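Local coordinates for flavin-dependent thymidylate synthase (Thermus thermophilus, PDB 6J61) that catalyses the reductive methylation of dUMP to dTMP, using FAD as cofactor, methylenetetrahydrofolate as methyl donor and NADPH as reductant, at the interface of chains A and B. Numbering follows the deposited sequence. Chains: chain A/B, Flavin-dependent thymidylate synthase.

Contact 1: the interface of chains A and B. Residues chain A 132, 135, 161-162; chain B 138, 142, 158-159.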
ATOM      1  N   LEU A 132     -30.032  23.383  11.931  1.00 48.01           N
ATOM      2  CA  LEU A 132     -28.640  22.969  11.856  1.00 47.87           C
ATOM      3  C   LEU A 132     -27.843  23.904  12.747  1.00 49.37           C
ATOM      4  O   LEU A 132     -27.003  23.469  13.533  1.00 49.59           O
ATOM      5  CB  LEU A 132     -28.120  23.083  10.419  1.00 46.73           C
ATOM      6  CG  LEU A 132     -26.600  22.972  10.258  1.00 45.17           C
ATOM      7  CD1 LEU A 132     -26.129  21.613  10.748  1.00 44.19           C
ATOM      8  CD2 LEU A 132     -26.220  23.177   8.813  1.00 44.13           C
ATOM      9  N   VAL A 135     -28.446  22.959  16.645  1.00 56.59           N
ATOM     10  CA  VAL A 135     -27.680  21.827  17.153  1.00 56.29           C
ATOM     11  C   VAL A 135     -26.177  22.113  17.170  1.00 56.14           C
ATOM     12  O   VAL A 135     -25.451  21.595  18.018  1.00 55.83           O
ATOM     13  CB  VAL A 135     -27.967  20.530  16.342  1.00 56.75           C
ATOM     14  CG1 VAL A 135     -29.341  20.604  15.723  1.00 56.20           C
ATOM     15  CG2 VAL A 135     -26.901  20.298  15.293  1.00 59.56           C
ATOM     16  N   PRO A 161     -20.730  17.818  16.116  1.00 42.78           N
ATOM     17  CA  PRO A 161     -21.242  17.272  14.853  1.00 42.78           C
ATOM     18  C   PRO A 161     -20.185  17.046  13.764  1.00 42.04           C
ATOM     19  O   PRO A 161     -19.081  17.597  13.822  1.00 41.24           O
ATOM     20  CB  PRO A 161     -22.296  18.299  14.449  1.00 41.08           C
ATOM     21  CG  PRO A 161     -21.715  19.563  14.949  1.00 41.03           C
ATOM     22  CD  PRO A 161     -21.241  19.180  16.329  1.00 42.39           C
ATOM     23  N   LEU A 162     -20.551  16.240  12.768  1.00 42.19           N
ATOM     24  CA  LEU A 162     -19.669  15.890  11.653  1.00 41.77           C
ATOM     25  C   LEU A 162     -19.336  17.044  10.709  1.00 41.35           C
ATOM     26  O   LEU A 162     -18.407  16.942   9.910  1.00 41.26           O
ATOM     27  CB  LEU A 162     -20.280  14.728  10.851  1.00 42.52           C
ATOM     28  CG  LEU A 162     -20.429  13.390  11.592  1.00 42.73           C
ATOM     29  CD1 LEU A 162     -21.195  12.381  10.763  1.00 42.50           C
ATOM     30  CD2 LEU A 162     -19.054  12.861  11.923  1.00 43.60           C
TER
ATOM     31  N   GLU B 138     -31.616  16.246  20.518  1.00 56.50           N
ATOM     32  CA  GLU B 138     -31.828  17.362  19.612  1.00 57.20           C
ATOM     33  C   GLU B 138     -31.203  17.006  18.274  1.00 55.52           C
ATOM     34  O   GLU B 138     -31.808  17.192  17.217  1.00 53.93           O
ATOM     35  CB  GLU B 138     -31.158  18.621  20.155  1.00 60.66           C
ATOM     36  CG  GLU B 138     -31.888  19.292  21.290  1.00 65.92           C
ATOM     37  CD  GLU B 138     -31.324  20.668  21.589  1.00 70.13           C
ATOM     38  OE1 GLU B 138     -30.224  20.756  22.180  1.00 71.28           O
ATOM     39  OE2 GLU B 138     -31.979  21.664  21.215  1.00 72.48           O
ATOM     40  N   ALA B 142     -33.158  16.773  15.061  1.00 45.96           N
ATOM     41  CA  ALA B 142     -32.933  17.638  13.918  1.00 45.36           C
ATOM     42  C   ALA B 142     -32.724  16.750  12.704  1.00 47.16           C
ATOM     43  O   ALA B 142     -33.264  17.006  11.628  1.00 48.31           O
ATOM     44  CB  ALA B 142     -31.708  18.495  14.156  1.00 43.62           C
ATOM     45  N   MET B 158     -25.030  15.224   8.901  1.00 42.01           N
ATOM     46  CA  MET B 158     -23.957  16.099   9.346  1.00 41.98           C
ATOM     47  C   MET B 158     -24.263  16.777  10.678  1.00 42.45           C
ATOM     48  O   MET B 158     -23.394  17.431  11.255  1.00 42.55           O
ATOM     49  CB  MET B 158     -23.622  17.150   8.285  1.00 44.91           C
ATOM     50  CG  MET B 158     -24.734  18.115   7.940  1.00 47.19           C
ATOM     51  SD  MET B 158     -24.192  19.372   6.746  1.00 54.68           S
ATOM     52  CE  MET B 158     -23.365  18.368   5.546  1.00 50.21           C
ATOM     53  N   VAL B 159     -25.491  16.638  11.175  1.00 41.86           N
ATOM     54  CA  VAL B 159     -25.816  17.226  12.475  1.00 42.37           C
ATOM     55  C   VAL B 159     -25.528  16.238  13.610  1.00 42.86           C
ATOM     56  O   VAL B 159     -25.541  16.616  14.777  1.00 42.95           O
ATOM     57  CB  VAL B 159     -27.295  17.650  12.593  1.00 41.57           C
ATOM     58  CG1 VAL B 159     -27.570  18.801  11.673  1.00 41.58           C
ATOM     59  CG2 VAL B 159     -28.209  16.469  12.306  1.00 39.75           C
TER

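Contact 2: the interface of chains A and B. Residues chain A 74, 78, 90, 162; chain B 74, 78, 162.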
ATOM      1  N   ILE A  74     -15.480  17.398   8.781  1.00 37.85           N
ATOM      2  CA  ILE A  74     -15.114  16.038   9.099  1.00 36.75           C
ATOM      3  C   ILE A  74     -15.756  15.029   8.154  1.00 38.26           C
ATOM      4  O   ILE A  74     -15.071  14.119   7.676  1.00 39.60           O
ATOM      5  CB  ILE A  74     -15.463  15.714  10.573  1.00 35.68           C
ATOM      6  CG1 ILE A  74     -14.500  16.462  11.490  1.00 37.07           C
ATOM      7  CG2 ILE A  74     -15.349  14.235  10.853  1.00 33.28           C
ATOM      8  CD1 ILE A  74     -14.841  16.341  12.969  1.00 40.36           C
ATOM      9  N   ARG A  78     -13.592  12.200   6.039  1.00 35.51           N
ATOM     10  CA  ARG A  78     -13.723  10.753   6.106  1.00 36.93           C
ATOM     11  C   ARG A  78     -13.791  10.058   4.745  1.00 37.61           C
ATOM     12  O   ARG A  78     -13.295   8.934   4.597  1.00 37.82           O
ATOM     13  CB  ARG A  78     -14.939  10.375   6.962  1.00 38.06           C
ATOM     14  CG  ARG A  78     -14.657  10.515   8.448  1.00 43.77           C
ATOM     15  CD  ARG A  78     -15.897  10.373   9.305  1.00 47.45           C
ATOM     16  NE  ARG A  78     -16.457   9.025   9.307  1.00 51.44           N
ATOM     17  CZ  ARG A  78     -17.662   8.713   8.834  1.00 50.35           C
ATOM     18  NH1 ARG A  78     -18.439   9.653   8.311  1.00 47.61           N
ATOM     19  NH2 ARG A  78     -18.097   7.462   8.903  1.00 50.26           N
ATOM     20  N   GLU A  90      -3.436  14.925  10.378  1.00 34.56           N
ATOM     21  CA  GLU A  90      -4.539  15.767  10.788  1.00 37.49           C
ATOM     22  C   GLU A  90      -4.408  16.348  12.193  1.00 39.60           C
ATOM     23  O   GLU A  90      -3.745  15.773  13.057  1.00 37.78           O
ATOM     24  CB  GLU A  90      -5.832  14.950  10.665  1.00 38.31           C
ATOM     25  CG  GLU A  90      -7.063  15.555  11.313  1.00 43.92           C
ATOM     26  CD  GLU A  90      -8.345  14.837  10.916  1.00 47.20           C
ATOM     27  OE1 GLU A  90      -8.365  13.587  10.944  1.00 48.28           O
ATOM     28  OE2 GLU A  90      -9.336  15.525  10.578  1.00 48.63           O
ATOM     29  N   LEU A 162     -20.551  16.240  12.768  1.00 42.19           N
ATOM     30  CA  LEU A 162     -19.669  15.890  11.653  1.00 41.77           C
ATOM     31  C   LEU A 162     -19.336  17.044  10.709  1.00 41.35           C
ATOM     32  O   LEU A 162     -18.407  16.942   9.910  1.00 41.26           O
ATOM     33  CB  LEU A 162     -20.280  14.728  10.851  1.00 42.52           C
ATOM     34  CG  LEU A 162     -20.429  13.390  11.592  1.00 42.73           C
ATOM     35  CD1 LEU A 162     -21.195  12.381  10.763  1.00 42.50           C
ATOM     36  CD2 LEU A 162     -19.054  12.861  11.923  1.00 43.60           C
TER
ATOM     37  N   ILE B  74     -18.087   6.725  15.946  1.00 37.65           N
ATOM     38  CA  ILE B  74     -17.393   7.300  14.817  1.00 36.02           C
ATOM     39  C   ILE B  74     -16.001   7.765  15.203  1.00 35.82           C
ATOM     40  O   ILE B  74     -15.043   7.417  14.540  1.00 35.26           O
ATOM     41  CB  ILE B  74     -18.181   8.466  14.208  1.00 35.33           C
ATOM     42  CG1 ILE B  74     -19.441   7.921  13.527  1.00 36.70           C
ATOM     43  CG2 ILE B  74     -17.320   9.201  13.194  1.00 36.54           C
ATOM     44  CD1 ILE B  74     -20.255   8.948  12.744  1.00 34.31           C
ATOM     45  N   ARG B  78     -12.470   6.725  13.411  1.00 43.54           N
ATOM     46  CA  ARG B  78     -11.546   7.652  12.774  1.00 44.15           C
ATOM     47  C   ARG B  78     -10.104   7.344  13.140  1.00 43.42           C
ATOM     48  O   ARG B  78      -9.213   7.482  12.306  1.00 42.78           O
ATOM     49  CB  ARG B  78     -11.905   9.107  13.133  1.00 46.51           C
ATOM     50  CG  ARG B  78     -12.997   9.696  12.211  1.00 51.25           C
ATOM     51  CD  ARG B  78     -13.623  11.009  12.709  1.00 54.24           C
ATOM     52  NE  ARG B  78     -12.796  12.206  12.521  1.00 56.86           N
ATOM     53  CZ  ARG B  78     -11.757  12.551  13.282  1.00 56.47           C
ATOM     54  NH1 ARG B  78     -11.391  11.784  14.306  1.00 54.72           N
ATOM     55  NH2 ARG B  78     -11.092  13.676  13.024  1.00 54.24           N
ATOM     56  N   LEU B 162     -19.839  12.878  16.988  1.00 42.52           N
ATOM     57  CA  LEU B 162     -18.800  11.868  16.780  1.00 40.56           C
ATOM     58  C   LEU B 162     -18.916  10.590  17.608  1.00 40.33           C
ATOM     59  O   LEU B 162     -18.203   9.617  17.348  1.00 40.06           O
ATOM     60  CB  LEU B 162     -17.425  12.492  17.002  1.00 38.80           C
ATOM     61  CG  LEU B 162     -17.034  13.549  15.978  1.00 36.96           C
ATOM     62  CD1 LEU B 162     -15.838  14.333  16.474  1.00 37.25           C
ATOM     63  CD2 LEU B 162     -16.747  12.876  14.656  1.00 37.40           C
TER

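Contact 1: the interface of chains A and B
In this ThyX-family thymidylate synthase, helix 132-148 of chain A packs against two elements of chain B, the partner's copy of the same helix and its 3-10 turn 157-159, with A:Leu132 and A:Val135 meeting B:Ala142 on the helix and B:Val159 on the turn in an apolar seam. The protein is a homotetramer, and the seam illustrates how a two-fold interface can be built from aliphatic side chains that one helix presents to a helix and a turn at once. A:Leu132 offers its CD1 methyl, which lies 3.3 Å from CG1 of B:Val159, so the two branches are in contact as the side chains cross obliquely. That reach depends on CG of A:Leu132 being anti to the backbone N (chi1 167°), which carries the fork away from the helix toward the partner's 3-10 turn.

A:Val135 divides its two methyls between different elements of chain B. Its CG1 comes to 3.5 Å from CB of B:Ala142, on the partner's helix 132-148, where the small side chain probably lets the helices come close. Its CG2 points instead at the 3-10 turn and stands 3.8 Å from CB of B:Val159, the two valines crossing at about a right angle. The fork is rotated well off a staggered setting (chi1 -26°), which may reflect a slightly strained fit or the limited precision of the model. B:Val159 is thereby touched by both A:Leu132 and A:Val135, through its CG1 and CB.

Beside the 3-10 turn, the partners in chain B are backbone atoms. CB of the A:Pro161 ring faces the carbonyl O of B:Met158 at 3.5 Å and the carbonyl O of B:Val159 at 3.7 Å. The amide N of A:Leu162 lies 3.4 Å from the carbonyl O of B:Met158, without a bond being evident. B:Glu138 flanks A:Val135 one turn before B:Ala142.

Contact 2: the interface of chains A and B
A:Ile74 and B:Arg78, which touch across the two-fold, both lie in copies of the short helix 74-80 with regular helical backbone angles, whereas A:Leu162 and B:Leu162 meet beside them from loops. The two leucines come together through equivalent branches, CD2 of A:Leu162 to CD2 of B:Leu162 at 3.6 Å, their side chains crossing at a slant. The other branch of A:Leu162, CD1, reaches tip to tip toward CD1 of B:Ile74 at 4.1 Å, so leucines and isoleucines from both chains make one small apolar cluster.

Next to it, B:Arg78 crosses A:Ile74 at about a right angle. The CG2 methyl of A:Ile74 lies 3.7 Å from NE of B:Arg78 and also packs on its CD, so the isoleucine supports the arginine where its chain bends (chi3 77°). A:Arg78 lies similarly but a little less closely, its NE 4.0 Å from CG2 of B:Ile74. The aliphatic stems of the two arginines cross, with CD of A:Arg78 and CD of B:Arg78 4.1 Å apart. NE of A:Arg78 and NE of B:Arg78 are 5.8 Å apart; a nearby carboxylate probably eases the gathering of like charges.

That carboxylate belongs to A:Glu90 of the ThyX motif, a residue predicted to bind FAD and dUMP. The glutamate reaches over with CG anti to the backbone N (chi1 168°) and its chain extended. Its carboxylate is turned 39° from the guanidinium plane, and NH2 of B:Arg78 makes a long salt bridge with OE1 of A:Glu90 at 3.4 Å. A methionine in place of B:Arg78 would probably leave A:Glu90 without this charged mate across the interface, and its carboxylate freer to turn. OE2 of A:Glu90 is almost as near, 3.5 Å from NH2 of B:Arg78.

Contact 1 and contact 2 lie along the same two-fold A/B interface, the centres of their C-alpha atoms about 14 Å apart. They share A:Leu162, whose backbone amide faces contact 1 and whose side chain serves contact 2, so the loop carrying it connects the two patches. The centre of contact 2 is about 14 Å from A:Arg184, the predicted active-site residue, and that of contact 1 about 21 Å. Contact 1 probably adds mainly apolar adhesion farther from the catalytic centre, while contact 2 probably links subunit pairing to the flavin and nucleotide sites through the ThyX motif.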